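Rhamnosidase B (Bacillus sp., PDB 2OKX) catalyses the hydrolysis of terminal alpha-L-rhamnose residues from alpha-L-rhamnosides, as a member of glycoside hydrolase family 78. Local coordinates at residues R193-F197 with E595-R599; T530-E535 with R558-E562; S671-N675 with Q698-L702. One frame throughout, in Å; residues are numbered along the deposited sequence. Where two conformers were deposited one is given.

Contact 1: R193-F197 with E595-R599; sequences RDIPF and EIVER
D194 and R599 form the charged pair: R599 NH1 donates to D194 OD2 at 2.9 Å in a salt bridge bent to 142° at the hydrogen. OD2 receives it on its syn lone pair, but the carboxylate and guanidinium planes stand 79° apart, which rules out a flat two-pronged pairing. With CG anti to the backbone N (chi1 166°) and the chain extended as far as NE, R599 runs across D194 at about a right angle, its CD 3.2 Å from D194 OD2. R599 NH2 is held by D563 and the carbonyl of R65. The contact joins two modules: the loop between strands 189-192 and 201-203, leaving the N-terminal beta region, meets helix 595-603 of the six-hairpin glycosidase region, the part expected to form the (alpha/alpha)6 barrel of this family. Apolar packing centres on I195, whose CG2 lies 3.5 Å from R599 CD and 4.0 Å from I596 CA. Nearby, P196 CD sits 3.3 Å from E595 OE2. Water completes the seam: one molecule donates both to D194 OD1, at 2.6 Å, and to R599 O, at 2.8 Å, while another lies between the backbone carbonyls of D194 and E595.

Contact 2: T530-E535 with R558-E562; sequences TYPVAE and RLCME
R558 meets E535 through its NH1, which donates to E535 OE1 at 2.7 Å with an angle of 156° at the hydrogen. The oxygen lies close to the guanidinium plane and uses its anti lone pair. A bend at chi3 (44°) directs the guanidinium to this partner, but two conformers of R558 were deposited, so the salt bridge is described for one of them and is doubtful for the other. In that conformer a water spans E535 OE1 and R558 NH2, and NH2 is also bonded to H555. Nearer the backbone, R558 CG touches V533 CG2 at 4.0 Å. The carbonyl oxygen of R558 takes the backbone N-H of M561 and has T530 CG2 packed 3.6 Å away. L559 adds a looser contact, its CD2 lying 4.4 Å from T530 CG2, while T530 OG1 donates to Y531 O. Replacing T530 by an alanine is likely to open a gap beside R558 O and L559 and to leave the Y531 carbonyl without this donor. After C560 leaves helical angles, M561 O accepts the backbone N-H of Y531 at 2.7 Å and 159°. M561 CB packs on Y531 CB at 3.9 Å, and its CE reaches V533 CG1 at 3.7 Å. E562 contributes its carbonyl oxygen, at the edge of the Y531 ring and 3.5 Å from Y531 CD2; its carboxylate turns to R65 in a salt bridge. The connection between strands 520-528 and 538-541 is thus fastened to the end of helix 544-559, with Y531 and M561 both resting on I596 of helix 595-603, and M561 also on N587 of helix 577-590.

Contact 3: S671-N675 with Q698-L702; sequences SGLLN and QNLFL
L674 O is gripped by two donors: N699 ND2 at 3.3 Å and a water at 2.9 Å, the water in turn accepting from Q698 NE2 at 2.7 Å. The same N699 amide also takes the backbone N-H of L674 on OD1, at 2.7 Å and 153°, and the same oxygen lies 3.2 Å from L674 CB. Both hydrogen bonds of the amide lie in the plane of the accepting carbonyl and on a lone pair, so one side-chain amide reads the N-H and C=O of a single residue much as a neighbouring strand would. N699 has chi1 at -96°, away from the staggered values, and this pair of bonds, with a further one from ND2 to V695 O, is consistent with holding it there. The site is part of the helical glycosidase region, consistent with an (alpha/alpha)6 barrel, where the segment 671-675, in a loop following helix 647-665, is laid against helix 696-715. Apolar contact flanks the amide: L674 CD2 meets L702 CD2 at 4.0 Å, the two leucines crossing at about a right angle. Upstream, S671 OG accepts from L673 N at 3.3 Å, an ST turn that carries the chain through G672 to L673.

How the contacts relate
From the N terminus, the chain leaves strand 189-192 into segment 193-197, and contact 1 closes nearly 400 residues later on helix 595-603. Contact 2, between 530-535 and 558-562, is a short closure of its own nested inside that long loop. The two touch directly: Y531 OH lies 3.3 Å from P196 CD and 3.4 Å from E595 CB, so the N-terminal beta region, the connection after strand 520-528 and the start of the helical region meet at one place. Contact 3 follows in series, closing a short loop within the helical region; its centre is about 34 Å from that of contact 1 and about 36 Å from that of contact 2.

Contact 1: R193-F197 with E595-R599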
loop_
_atom_site.group_PDB
_atom_site.type_symbol
_atom_site.label_atom_id
_atom_site.label_comp_id
_atom_site.label_asym_id
_atom_site.label_seq_id
_atom_site.Cartn_x
_atom_site.Cartn_y
_atom_site.Cartn_z
ATOM N N ARG A 193 -12.156 -17.284 5.784
ATOM C CA ARG A 193 -12.103 -15.954 5.177
ATOM C C ARG A 193 -13.331 -15.174 5.654
ATOM O O ARG A 193 -14.456 -15.667 5.543
ATOM C CB ARG A 193 -12.136 -16.111 3.654
ATOM C CG ARG A 193 -12.022 -14.821 2.864
ATOM C CD ARG A 193 -12.538 -15.007 1.446
ATOM N NE ARG A 193 -12.352 -13.798 0.648
ATOM C CZ ARG A 193 -11.270 -13.541 -0.081
ATOM N NH1 ARG A 193 -10.271 -14.414 -0.127
ATOM N NH2 ARG A 193 -11.181 -12.400 -0.750
ATOM N N ASP A 194 -13.130 -13.968 6.183
ATOM C CA ASP A 194 -14.260 -13.185 6.680
ATOM C C ASP A 194 -14.805 -12.087 5.758
ATOM O O ASP A 194 -15.381 -11.101 6.225
ATOM C CB ASP A 194 -13.933 -12.594 8.063
ATOM C CG ASP A 194 -12.615 -11.840 8.090
ATOM O OD1 ASP A 194 -12.321 -11.201 9.122
ATOM O OD2 ASP A 194 -11.871 -11.886 7.091
ATOM N N ILE A 195 -14.620 -12.264 4.452
ATOM C CA ILE A 195 -15.134 -11.329 3.450
ATOM C C ILE A 195 -15.337 -12.093 2.150
ATOM O O ILE A 195 -14.754 -13.155 1.949
ATOM C CB ILE A 195 -14.161 -10.157 3.130
ATOM C CG1 ILE A 195 -12.767 -10.703 2.809
ATOM C CG2 ILE A 195 -14.143 -9.154 4.260
ATOM C CD1 ILE A 195 -11.893 -9.724 2.039
ATOM N N PRO A 196 -16.183 -11.567 1.252
ATOM C CA PRO A 196 -16.402 -12.258 -0.021
ATOM C C PRO A 196 -15.125 -12.169 -0.847
ATOM O O PRO A 196 -14.144 -11.565 -0.410
ATOM C CB PRO A 196 -17.563 -11.479 -0.638
ATOM C CG PRO A 196 -17.380 -10.099 -0.083
ATOM C CD PRO A 196 -17.033 -10.371 1.363
ATOM N N PHE A 197 -15.131 -12.767 -2.035
ATOM C CA PHE A 197 -13.956 -12.747 -2.894
ATOM C C PHE A 197 -13.792 -11.425 -3.638
ATOM O O PHE A 197 -14.758 -10.696 -3.855
ATOM C CB PHE A 197 -14.015 -13.907 -3.893
ATOM C CG PHE A 197 -13.784 -15.260 -3.264
ATOM C CD1 PHE A 197 -12.579 -15.549 -2.632
ATOM C CD2 PHE A 197 -14.771 -16.239 -3.299
ATOM C CE1 PHE A 197 -12.356 -16.795 -2.042
ATOM C CE2 PHE A 197 -14.559 -17.489 -2.713
ATOM C CZ PHE A 197 -13.346 -17.765 -2.084
ATOM N N GLU A 595 -18.727 -5.597 5.590
ATOM C CA GLU A 595 -17.881 -6.719 5.979
ATOM C C GLU A 595 -16.393 -6.396 5.968
ATOM O O GLU A 595 -15.662 -6.831 6.852
ATOM C CB GLU A 595 -18.169 -7.944 5.106
ATOM C CG GLU A 595 -19.552 -8.542 5.345
ATOM C CD GLU A 595 -19.707 -9.932 4.752
ATOM O OE1 GLU A 595 -20.834 -10.469 4.786
ATOM O OE2 GLU A 595 -18.705 -10.493 4.261
ATOM N N ILE A 596 -15.944 -5.626 4.982
ATOM C CA ILE A 596 -14.537 -5.268 4.916
ATOM C C ILE A 596 -14.161 -4.411 6.127
ATOM O O ILE A 596 -13.067 -4.527 6.666
ATOM C CB ILE A 596 -14.212 -4.505 3.605
ATOM C CG1 ILE A 596 -12.730 -4.128 3.571
ATOM C CG2 ILE A 596 -15.094 -3.266 3.486
ATOM C CD1 ILE A 596 -12.291 -3.437 2.279
ATOM N N VAL A 597 -15.077 -3.556 6.566
ATOM C CA VAL A 597 -14.800 -2.705 7.711
ATOM C C VAL A 597 -14.620 -3.545 8.977
ATOM O O VAL A 597 -13.633 -3.383 9.694
ATOM C CB VAL A 597 -15.929 -1.676 7.941
ATOM C CG1 VAL A 597 -15.601 -0.817 9.144
ATOM C CG2 VAL A 597 -16.109 -0.806 6.692
ATOM N N GLU A 598 -15.558 -4.447 9.252
ATOM C CA GLU A 598 -15.432 -5.270 10.449
ATOM C C GLU A 598 -14.177 -6.136 10.390
ATOM O O GLU A 598 -13.483 -6.301 11.396
ATOM C CB GLU A 598 -16.659 -6.162 10.655
ATOM C CG GLU A 598 -16.545 -6.972 11.945
ATOM C CD GLU A 598 -17.796 -7.739 12.307
ATOM O OE1 GLU A 598 -17.705 -8.595 13.210
ATOM O OE2 GLU A 598 -18.862 -7.489 11.705
ATOM N N ARG A 599 -13.883 -6.687 9.217
ATOM C CA ARG A 599 -12.691 -7.518 9.058
ATOM C C ARG A 599 -11.458 -6.733 9.485
ATOM O O ARG A 599 -10.610 -7.243 10.209
ATOM C CB ARG A 599 -12.529 -7.974 7.601
ATOM C CG ARG A 599 -11.146 -8.552 7.293
ATOM C CD ARG A 599 -11.034 -9.101 5.877
ATOM N NE ARG A 599 -9.633 -9.206 5.468
ATOM C CZ ARG A 599 -8.751 -10.048 5.998
ATOM N NH1 ARG A 599 -9.120 -10.884 6.963
ATOM N NH2 ARG A 599 -7.488 -10.028 5.582
HETATM O O HOH W 1 -16.002 -9.171 8.341
HETATM O O HOH W 2 -10.383 -10.040 10.454
#

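Contact 2: T530-E535 with R558-E562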
loop_
_atom_site.group_PDB
_atom_site.type_symbol
_atom_site.label_atom_id
_atom_site.label_comp_id
_atom_site.label_asym_id
_atom_site.label_seq_id
_atom_site.Cartn_x
_atom_site.Cartn_y
_atom_site.Cartn_z
ATOM N N THR A 530 -10.373 -5.461 -6.900
ATOM C CA THR A 530 -10.691 -4.725 -5.683
ATOM C C THR A 530 -11.748 -5.480 -4.896
ATOM O O THR A 530 -12.265 -6.502 -5.343
ATOM C CB THR A 530 -11.282 -3.325 -5.982
ATOM O OG1 THR A 530 -12.621 -3.472 -6.478
ATOM C CG2 THR A 530 -10.446 -2.590 -7.029
ATOM N N TYR A 531 -12.069 -4.966 -3.716
ATOM C CA TYR A 531 -13.109 -5.559 -2.900
ATOM C C TYR A 531 -14.350 -5.422 -3.781
ATOM O O TYR A 531 -14.448 -4.478 -4.563
ATOM C CB TYR A 531 -13.272 -4.762 -1.602
ATOM C CG TYR A 531 -14.251 -5.372 -0.628
ATOM C CD1 TYR A 531 -15.608 -5.042 -0.668
ATOM C CD2 TYR A 531 -13.826 -6.310 0.315
ATOM C CE1 TYR A 531 -16.515 -5.630 0.209
ATOM C CE2 TYR A 531 -14.723 -6.910 1.192
ATOM C CZ TYR A 531 -16.064 -6.565 1.135
ATOM O OH TYR A 531 -16.949 -7.150 2.013
ATOM N N PRO A 532 -15.302 -6.366 -3.686
ATOM C CA PRO A 532 -16.509 -6.280 -4.513
ATOM C C PRO A 532 -17.407 -5.099 -4.157
ATOM O O PRO A 532 -18.188 -5.164 -3.211
ATOM C CB PRO A 532 -17.188 -7.629 -4.276
ATOM C CG PRO A 532 -16.800 -7.948 -2.862
ATOM C CD PRO A 532 -15.335 -7.567 -2.830
ATOM N N VAL A 533 -17.287 -4.017 -4.920
ATOM C CA VAL A 533 -18.098 -2.830 -4.689
ATOM C C VAL A 533 -18.881 -2.458 -5.940
ATOM O O VAL A 533 -18.376 -2.571 -7.060
ATOM C CB VAL A 533 -17.230 -1.605 -4.295
ATOM C CG1 VAL A 533 -16.581 -1.832 -2.944
ATOM C CG2 VAL A 533 -16.169 -1.353 -5.366
ATOM N N ALA A 534 -20.122 -2.032 -5.744
ATOM C CA ALA A 534 -20.968 -1.597 -6.844
ATOM C C ALA A 534 -21.205 -0.110 -6.587
ATOM O O ALA A 534 -21.162 0.338 -5.444
ATOM C CB ALA A 534 -22.290 -2.363 -6.848
ATOM N N GLU A 535 -21.441 0.657 -7.644
ATOM C CA GLU A 535 -21.644 2.089 -7.490
ATOM C C GLU A 535 -23.039 2.417 -6.983
ATOM O O GLU A 535 -23.801 3.138 -7.627
ATOM C CB GLU A 535 -21.335 2.784 -8.823
ATOM C CG GLU A 535 -19.855 2.624 -9.191
ATOM C CD GLU A 535 -19.424 3.376 -10.447
ATOM O OE1 GLU A 535 -18.204 3.453 -10.678
ATOM O OE2 GLU A 535 -20.280 3.874 -11.203
ATOM N N ARG A 558 -12.247 3.015 -4.093
ATOM C CA ARG A 558 -12.351 1.714 -4.742
ATOM C C ARG A 558 -10.981 1.033 -4.810
ATOM O O ARG A 558 -10.832 -0.122 -4.411
ATOM C CB ARG A 558 -12.929 1.898 -6.149
ATOM C CG ARG A 558 -13.119 0.636 -6.972
ATOM C CD ARG A 558 -14.117 0.922 -8.091
ATOM N NE ARG A 558 -13.844 2.205 -8.738
ATOM C CZ ARG A 558 -14.767 2.957 -9.332
ATOM N NH1 ARG A 558 -16.031 2.555 -9.359
ATOM N NH2 ARG A 558 -14.431 4.115 -9.886
ATOM N N LEU A 559 -9.981 1.757 -5.306
ATOM C CA LEU A 559 -8.641 1.195 -5.452
ATOM C C LEU A 559 -7.924 0.915 -4.136
ATOM O O LEU A 559 -6.949 0.158 -4.104
ATOM C CB LEU A 559 -7.773 2.113 -6.318
ATOM C CG LEU A 559 -8.240 2.391 -7.748
ATOM C CD1 LEU A 559 -7.149 3.180 -8.454
ATOM C CD2 LEU A 559 -8.526 1.087 -8.496
ATOM N N CYS A 560 -8.395 1.526 -3.057
ATOM C CA CYS A 560 -7.795 1.317 -1.750
ATOM C C CYS A 560 -8.601 0.325 -0.927
ATOM O O CYS A 560 -8.503 0.297 0.299
ATOM C CB CYS A 560 -7.670 2.639 -0.995
ATOM S SG CYS A 560 -6.416 3.730 -1.700
ATOM N N MET A 561 -9.409 -0.477 -1.614
ATOM C CA MET A 561 -10.207 -1.506 -0.965
ATOM C C MET A 561 -9.832 -2.849 -1.588
ATOM O O MET A 561 -10.277 -3.179 -2.689
ATOM C CB MET A 561 -11.708 -1.234 -1.146
ATOM C CG MET A 561 -12.242 -0.094 -0.284
ATOM S SD MET A 561 -13.971 0.355 -0.617
ATOM C CE MET A 561 -14.852 -0.960 0.240
ATOM N N GLU A 562 -8.978 -3.597 -0.893
ATOM C CA GLU A 562 -8.547 -4.919 -1.344
ATOM C C GLU A 562 -9.220 -5.882 -0.370
ATOM O O GLU A 562 -10.409 -5.740 -0.093
ATOM C CB GLU A 562 -7.020 -5.047 -1.242
ATOM C CG GLU A 562 -6.248 -4.001 -2.048
ATOM C CD GLU A 562 -4.743 -4.213 -2.018
ATOM O OE1 GLU A 562 -4.023 -3.378 -2.606
ATOM O OE2 GLU A 562 -4.275 -5.206 -1.412
HETATM O O HOH W 3 -17.699 -0.279 -8.900
HETATM O O HOH W 4 -16.390 4.836 -11.951
#

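Contact 3: S671-N675 with Q698-L702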
loop_
_atom_site.group_PDB
_atom_site.type_symbol
_atom_site.label_atom_id
_atom_site.label_comp_id
_atom_site.label_asym_id
_atom_site.label_seq_id
_atom_site.Cartn_x
_atom_site.Cartn_y
_atom_site.Cartn_z
ATOM N N SER A 671 2.520 15.280 35.431
ATOM C CA SER A 671 1.910 16.455 34.821
ATOM C C SER A 671 0.428 16.217 34.545
ATOM O O SER A 671 -0.339 17.163 34.381
ATOM C CB SER A 671 2.618 16.789 33.508
ATOM O OG SER A 671 2.431 15.747 32.564
ATOM N N GLY A 672 0.035 14.947 34.499
ATOM C CA GLY A 672 -1.349 14.608 34.224
ATOM C C GLY A 672 -1.616 14.641 32.729
ATOM O O GLY A 672 -2.762 14.734 32.291
ATOM N N LEU A 673 -0.542 14.567 31.947
ATOM C CA LEU A 673 -0.634 14.591 30.491
ATOM C C LEU A 673 0.012 13.352 29.886
ATOM O O LEU A 673 0.883 12.727 30.497
ATOM C CB LEU A 673 0.057 15.842 29.937
ATOM C CG LEU A 673 -0.509 17.198 30.368
ATOM C CD1 LEU A 673 0.428 18.312 29.933
ATOM C CD2 LEU A 673 -1.895 17.391 29.764
ATOM N N LEU A 674 -0.417 13.000 28.678
ATOM C CA LEU A 674 0.133 11.841 27.989
ATOM C C LEU A 674 1.566 12.149 27.572
ATOM O O LEU A 674 1.807 13.058 26.777
ATOM C CB LEU A 674 -0.707 11.509 26.751
ATOM C CG LEU A 674 -0.259 10.287 25.946
ATOM C CD1 LEU A 674 -0.365 9.043 26.809
ATOM C CD2 LEU A 674 -1.119 10.148 24.691
ATOM N N ASN A 675 2.517 11.397 28.118
ATOM C CA ASN A 675 3.924 11.596 27.791
ATOM C C ASN A 675 4.463 10.289 27.230
ATOM O O ASN A 675 4.472 9.271 27.921
ATOM C CB ASN A 675 4.713 11.980 29.046
ATOM C CG ASN A 675 6.069 12.573 28.718
ATOM O OD1 ASN A 675 6.732 12.144 27.775
ATOM N ND2 ASN A 675 6.492 13.559 29.505
ATOM N N GLN A 698 -2.269 14.364 20.153
ATOM C CA GLN A 698 -2.645 13.032 20.626
ATOM C C GLN A 698 -3.206 13.055 22.046
ATOM O O GLN A 698 -3.912 12.137 22.460
ATOM C CB GLN A 698 -1.475 12.043 20.522
ATOM C CG GLN A 698 -0.136 12.517 21.063
ATOM C CD GLN A 698 0.955 11.481 20.833
ATOM O OE1 GLN A 698 1.066 10.919 19.744
ATOM N NE2 GLN A 698 1.767 11.230 21.854
ATOM N N ASN A 699 -2.897 14.106 22.794
ATOM C CA ASN A 699 -3.434 14.231 24.144
ATOM C C ASN A 699 -4.926 14.521 23.992
ATOM O O ASN A 699 -5.759 13.971 24.712
ATOM C CB ASN A 699 -2.738 15.373 24.886
ATOM C CG ASN A 699 -1.596 14.887 25.756
ATOM O OD1 ASN A 699 -1.807 14.467 26.897
ATOM N ND2 ASN A 699 -0.381 14.922 25.217
ATOM N N LEU A 700 -5.247 15.378 23.028
ATOM C CA LEU A 700 -6.629 15.752 22.747
ATOM C C LEU A 700 -7.438 14.559 22.239
ATOM O O LEU A 700 -8.572 14.342 22.664
ATOM C CB LEU A 700 -6.658 16.882 21.718
ATOM C CG LEU A 700 -6.046 18.218 22.154
ATOM C CD1 LEU A 700 -5.856 19.118 20.947
ATOM C CD2 LEU A 700 -6.947 18.883 23.196
ATOM N N PHE A 701 -6.857 13.782 21.327
ATOM C CA PHE A 701 -7.555 12.623 20.788
ATOM C C PHE A 701 -7.746 11.529 21.836
ATOM O O PHE A 701 -8.680 10.735 21.745
ATOM C CB PHE A 701 -6.816 12.073 19.560
ATOM C CG PHE A 701 -7.213 12.737 18.265
ATOM C CD1 PHE A 701 -6.247 13.184 17.368
ATOM C CD2 PHE A 701 -8.557 12.902 17.936
ATOM C CE1 PHE A 701 -6.608 13.786 16.163
ATOM C CE2 PHE A 701 -8.931 13.503 16.732
ATOM C CZ PHE A 701 -7.952 13.947 15.843
ATOM N N LEU A 702 -6.872 11.483 22.835
ATOM C CA LEU A 702 -7.019 10.477 23.883
ATOM C C LEU A 702 -8.285 10.794 24.678
ATOM O O LEU A 702 -9.030 9.895 25.071
ATOM C CB LEU A 702 -5.804 10.477 24.816
ATOM C CG LEU A 702 -5.872 9.516 26.012
ATOM C CD1 LEU A 702 -6.271 8.119 25.560
ATOM C CD2 LEU A 702 -4.517 9.481 26.705
HETATM O O HOH W 5 2.594 12.687 23.991
#